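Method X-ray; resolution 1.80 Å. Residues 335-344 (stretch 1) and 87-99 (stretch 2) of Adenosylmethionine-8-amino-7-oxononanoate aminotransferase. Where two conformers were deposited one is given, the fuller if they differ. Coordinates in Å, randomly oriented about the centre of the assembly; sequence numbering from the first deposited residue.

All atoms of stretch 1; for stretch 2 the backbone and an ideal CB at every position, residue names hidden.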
# COMPACT_ATOMS: atom_id res chain seq x y z
N HIS A 335 -3.83 12.96 3.13
CA HIS A 335 -3.48 11.63 2.64
C HIS A 335 -2.41 11.13 3.61
O HIS A 335 -1.60 11.89 4.13
CB HIS A 335 -2.83 11.73 1.24
CG HIS A 335 -2.73 10.40 0.60
ND1 HIS A 335 -3.61 10.00 -0.37
CD2 HIS A 335 -1.89 9.36 0.81
CE1 HIS A 335 -3.29 8.77 -0.76
NE2 HIS A 335 -2.26 8.39 -0.05
N GLY A 336 -2.41 9.83 3.85
CA GLY A 336 -1.31 9.24 4.59
C GLY A 336 -1.81 8.04 5.36
O GLY A 336 -2.58 8.24 6.28
N HIS A 337 -1.36 6.84 5.00
CA HIS A 337 -1.89 5.75 5.79
C HIS A 337 -1.01 5.51 7.01
O HIS A 337 0.07 6.11 7.09
CB HIS A 337 -2.18 4.49 4.96
CG HIS A 337 -3.39 3.68 5.36
ND1 HIS A 337 -4.14 3.96 6.49
CD2 HIS A 337 -3.95 2.59 4.80
CE1 HIS A 337 -5.11 3.09 6.59
NE2 HIS A 337 -5.00 2.24 5.58
N THR A 338 -1.52 4.62 7.88
CA THR A 338 -0.97 4.28 9.18
C THR A 338 0.56 4.22 9.12
O THR A 338 1.22 4.78 9.99
CB THR A 338 -1.50 2.90 9.59
OG1 THR A 338 -2.91 3.03 9.46
CG2 THR A 338 -1.12 2.55 11.01
N TYR A 339 1.11 3.45 8.18
CA TYR A 339 2.50 3.01 8.38
C TYR A 339 3.41 3.95 7.59
O TYR A 339 4.60 3.64 7.44
CB TYR A 339 2.63 1.53 7.97
CG TYR A 339 2.12 0.59 9.06
CD1 TYR A 339 2.87 0.40 10.23
CD2 TYR A 339 0.89 -0.05 8.93
CE1 TYR A 339 2.37 -0.38 11.28
CE2 TYR A 339 0.43 -0.90 9.92
CZ TYR A 339 1.19 -1.07 11.08
OH TYR A 339 0.74 -1.91 12.05
N THR A 340 2.90 5.14 7.25
CA THR A 340 3.76 6.09 6.48
C THR A 340 5.08 6.33 7.26
O THR A 340 5.07 6.68 8.46
CB THR A 340 3.03 7.46 6.39
OG1 THR A 340 1.83 7.24 5.61
CG2 THR A 340 3.86 8.52 5.66
N GLY A 341 6.21 6.25 6.59
CA GLY A 341 7.52 6.44 7.23
C GLY A 341 7.93 5.41 8.29
O GLY A 341 8.78 5.69 9.16
N ASN A 342 7.40 4.18 8.26
CA ASN A 342 7.68 3.17 9.28
C ASN A 342 9.21 2.97 9.46
O ASN A 342 9.95 2.90 8.47
CB ASN A 342 7.02 1.85 8.83
CG ASN A 342 7.52 0.66 9.60
OD1 ASN A 342 8.56 0.11 9.32
ND2 ASN A 342 6.67 0.15 10.47
N GLN A 343 9.71 2.87 10.69
CA GLN A 343 11.16 2.82 10.95
C GLN A 343 11.85 1.59 10.35
O GLN A 343 12.95 1.73 9.82
CB GLN A 343 11.52 2.91 12.45
CG GLN A 343 11.25 4.30 13.04
CD GLN A 343 9.86 4.48 13.61
OE1 GLN A 343 8.83 4.16 13.00
NE2 GLN A 343 9.83 5.20 14.71
N LEU A 344 11.24 0.40 10.47
CA LEU A 344 11.84 -0.77 9.81
C LEU A 344 11.99 -0.58 8.30
O LEU A 344 13.06 -0.86 7.73
CB LEU A 344 11.04 -2.02 10.14
CG LEU A 344 10.95 -2.34 11.64
CD1 LEU A 344 10.21 -3.66 11.81
CD2 LEU A 344 12.38 -2.35 12.37
N UNK A 87 7.79 0.98 14.86
CA UNK A 87 6.92 1.94 14.20
C UNK A 87 6.40 2.99 15.18
O UNK A 87 5.70 2.70 16.14
CB UNK A 87 5.75 1.22 13.53
N UNK A 88 6.60 4.24 14.81
CA UNK A 88 5.76 5.32 15.32
C UNK A 88 5.38 6.24 14.16
O UNK A 88 6.12 6.28 13.18
CB UNK A 88 6.48 6.10 16.42
N UNK A 89 4.37 7.10 14.37
CA UNK A 89 3.69 7.80 13.30
C UNK A 89 4.52 8.96 12.73
O UNK A 89 5.27 9.68 13.47
CB UNK A 89 2.34 8.32 13.81
N UNK A 90 4.23 9.26 11.46
CA UNK A 90 4.59 10.55 10.86
C UNK A 90 3.38 11.50 10.77
O UNK A 90 3.51 12.59 10.22
CB UNK A 90 5.18 10.33 9.47
N UNK A 91 2.18 11.09 11.25
CA UNK A 91 1.05 12.01 11.20
C UNK A 91 1.25 12.99 12.37
O UNK A 91 0.96 12.65 13.53
CB UNK A 91 -0.29 11.27 11.29
N UNK A 92 1.82 14.16 12.07
CA UNK A 92 1.99 15.22 13.06
C UNK A 92 3.15 14.94 14.04
O UNK A 92 3.33 15.68 14.99
CB UNK A 92 0.69 15.40 13.84
N UNK A 93 3.91 13.87 13.81
CA UNK A 93 5.13 13.55 14.54
C UNK A 93 6.22 13.20 13.53
O UNK A 93 5.89 12.98 12.37
CB UNK A 93 4.90 12.40 15.52
N UNK A 94 7.45 13.01 14.02
CA UNK A 94 8.50 12.48 13.18
C UNK A 94 9.19 11.27 13.81
O UNK A 94 8.93 10.91 14.99
CB UNK A 94 9.53 13.57 12.88
N UNK A 95 10.05 10.64 13.01
CA UNK A 95 10.90 9.58 13.58
C UNK A 95 12.29 9.70 12.97
O UNK A 95 12.44 10.26 11.89
CB UNK A 95 10.31 8.19 13.32
N UNK A 96 13.30 9.12 13.65
CA UNK A 96 14.66 9.40 13.20
C UNK A 96 14.98 8.82 11.83
O UNK A 96 15.57 9.50 10.99
CB UNK A 96 15.66 8.86 14.22
N UNK A 97 14.77 7.51 11.59
CA UNK A 97 15.16 6.88 10.32
C UNK A 97 14.50 7.56 9.12
O UNK A 97 15.17 7.81 8.09
CB UNK A 97 14.79 5.39 10.34
N UNK A 98 13.22 7.95 9.26
CA UNK A 98 12.55 8.57 8.12
C UNK A 98 13.21 9.91 7.79
O UNK A 98 13.27 10.30 6.62
CB UNK A 98 11.06 8.76 8.41
N UNK A 99 13.73 10.62 8.82
CA UNK A 99 14.33 11.93 8.60
C UNK A 99 15.65 11.73 7.87
O UNK A 99 15.97 12.49 6.94
CB UNK A 99 14.54 12.68 9.92

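Position 87 lies beside the turn that runs from Y339 to N342. Its CB points sideways, 3.4 Å from N342 ND2 and 4.4 Å from Y339 CE1, so a flat side chain with some polarity would fit against both the tyrosine ring and the turn backbone; histidine, asparagine or another aromatic are all plausible. The residue is H87. With chi1 in t, its ring presents a face to the edge of Y339, the centroids 4.8 Å apart and the planes at 58°, and H87 CE1 packs 3.6 Å from Y339 CA. Its nitrogens also find polar company: H87 NE2 is 3.3 Å from T338 O, and H87 ND1 is 3.3 Å from N342 ND2.

At 88 the CB points away overall, yet it comes within 3.9 Å of Q343 NE2. The amide of Q343 offers both a donor and an acceptor; the backbone N of 88 can serve the acceptor whatever the residue, while a short side chain with an acceptor would answer the donor. Serine, threonine or aspartate would do. In S88, chi1 in p brings the hydroxyl round: S88 N donates to Q343 OE1 (2.9 Å) and Q343 NE2 donates to S88 OG (3.0 Å), so backbone and side chain together read both ends of the amide.

Position 89 points away, and stretch 1 asks little of it. T89 instead braces its own loop, with the backbone N of 91 donating to T89 OG1 at 2.9 Å.

The CB of 90 points toward stretch 1, 3.8 Å from T340 O and near the bare CA of G341, which invites an aliphatic residue. L90 places CD2 3.9 Å from G341 CA. A CB on G341 would lie 2.4 Å from L90 CD2, a clash, so glycine leaves room for the leucine. The backbone also participates: water 1 accepts from L90 N and donates to T338 O and T340 O.

At 91 the CB reaches nothing nearby, but a long apolar chain could. L91 does so, bringing CD1 to 4.1 Å from H337 O.

Position 92 is out of reach, and its positive phi favours glycine: G92. Positions 93 and 94 are also remote and accept C93 and G94 without guidance from stretch 1.

The CB of 95 points toward Q343 and G341 O just before a helix begins. An amide suits this place, since it can donate across and also cap; serine or aspartate could cap too. N95 does both: ND2 donates to G341 O (3.0 Å, almost linear), while N95 OD1 accepts from the backbone N of 98 (3.0 Å), capping the helix.

At 96 the sideways CB meets no part of stretch 1, and V96 makes no contact there. Position 97, in the helix's first turn, points toward Q343; proline is well tolerated there, as are small aliphatics. P97 CG packs 3.7 Å from Q343 CG.

The CB of 98 sits 3.9 Å from G341 O, favouring a small residue. S98 fits, its CB against that carbonyl. Finally, 99 is out of reach, and I99 makes no contact.

Stretch 2 87-99: HSTLLGCGNVPSI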
# COMPACT_ATOMS: atom_id res chain seq x y z
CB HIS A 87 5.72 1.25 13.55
CG HIS A 87 4.89 2.28 12.86
ND1 HIS A 87 5.29 2.91 11.66
CD2 HIS A 87 3.71 2.82 13.21
CE1 HIS A 87 4.37 3.82 11.31
NE2 HIS A 87 3.40 3.79 12.28
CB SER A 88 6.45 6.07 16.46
OG SER A 88 7.59 6.74 15.92
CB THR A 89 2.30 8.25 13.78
OG1 THR A 89 1.54 8.57 12.63
CG2 THR A 89 2.32 9.50 14.65
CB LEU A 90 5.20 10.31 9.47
CG LEU A 90 6.73 10.30 9.44
CD1 LEU A 90 7.31 9.18 10.21
CD2 LEU A 90 7.25 10.25 8.00
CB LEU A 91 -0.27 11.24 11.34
CG LEU A 91 -0.85 10.57 10.07
CD1 LEU A 91 -0.08 9.30 9.74
CD2 LEU A 91 -2.33 10.26 10.30
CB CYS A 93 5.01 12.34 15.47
SG CYS A 93 3.68 12.53 16.70
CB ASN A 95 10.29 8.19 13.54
CG ASN A 95 10.17 7.60 12.15
OD1 ASN A 95 11.12 7.67 11.38
ND2 ASN A 95 9.05 6.98 11.82
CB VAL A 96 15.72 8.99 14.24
CG1 VAL A 96 17.14 9.26 13.72
CG2 VAL A 96 15.44 9.71 15.58
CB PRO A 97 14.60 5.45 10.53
CG PRO A 97 14.67 5.24 12.01
CD PRO A 97 14.15 6.56 12.53
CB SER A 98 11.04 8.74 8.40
OG SER A 98 10.85 9.80 9.30
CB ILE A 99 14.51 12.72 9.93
CG1 ILE A 99 13.15 13.09 10.53
CG2 ILE A 99 15.33 13.99 9.68
CD1 ILE A 99 13.16 13.41 12.02
O HOH W 1 2.91 7.16 10.03
O HOH W 2 12.48 6.36 15.48
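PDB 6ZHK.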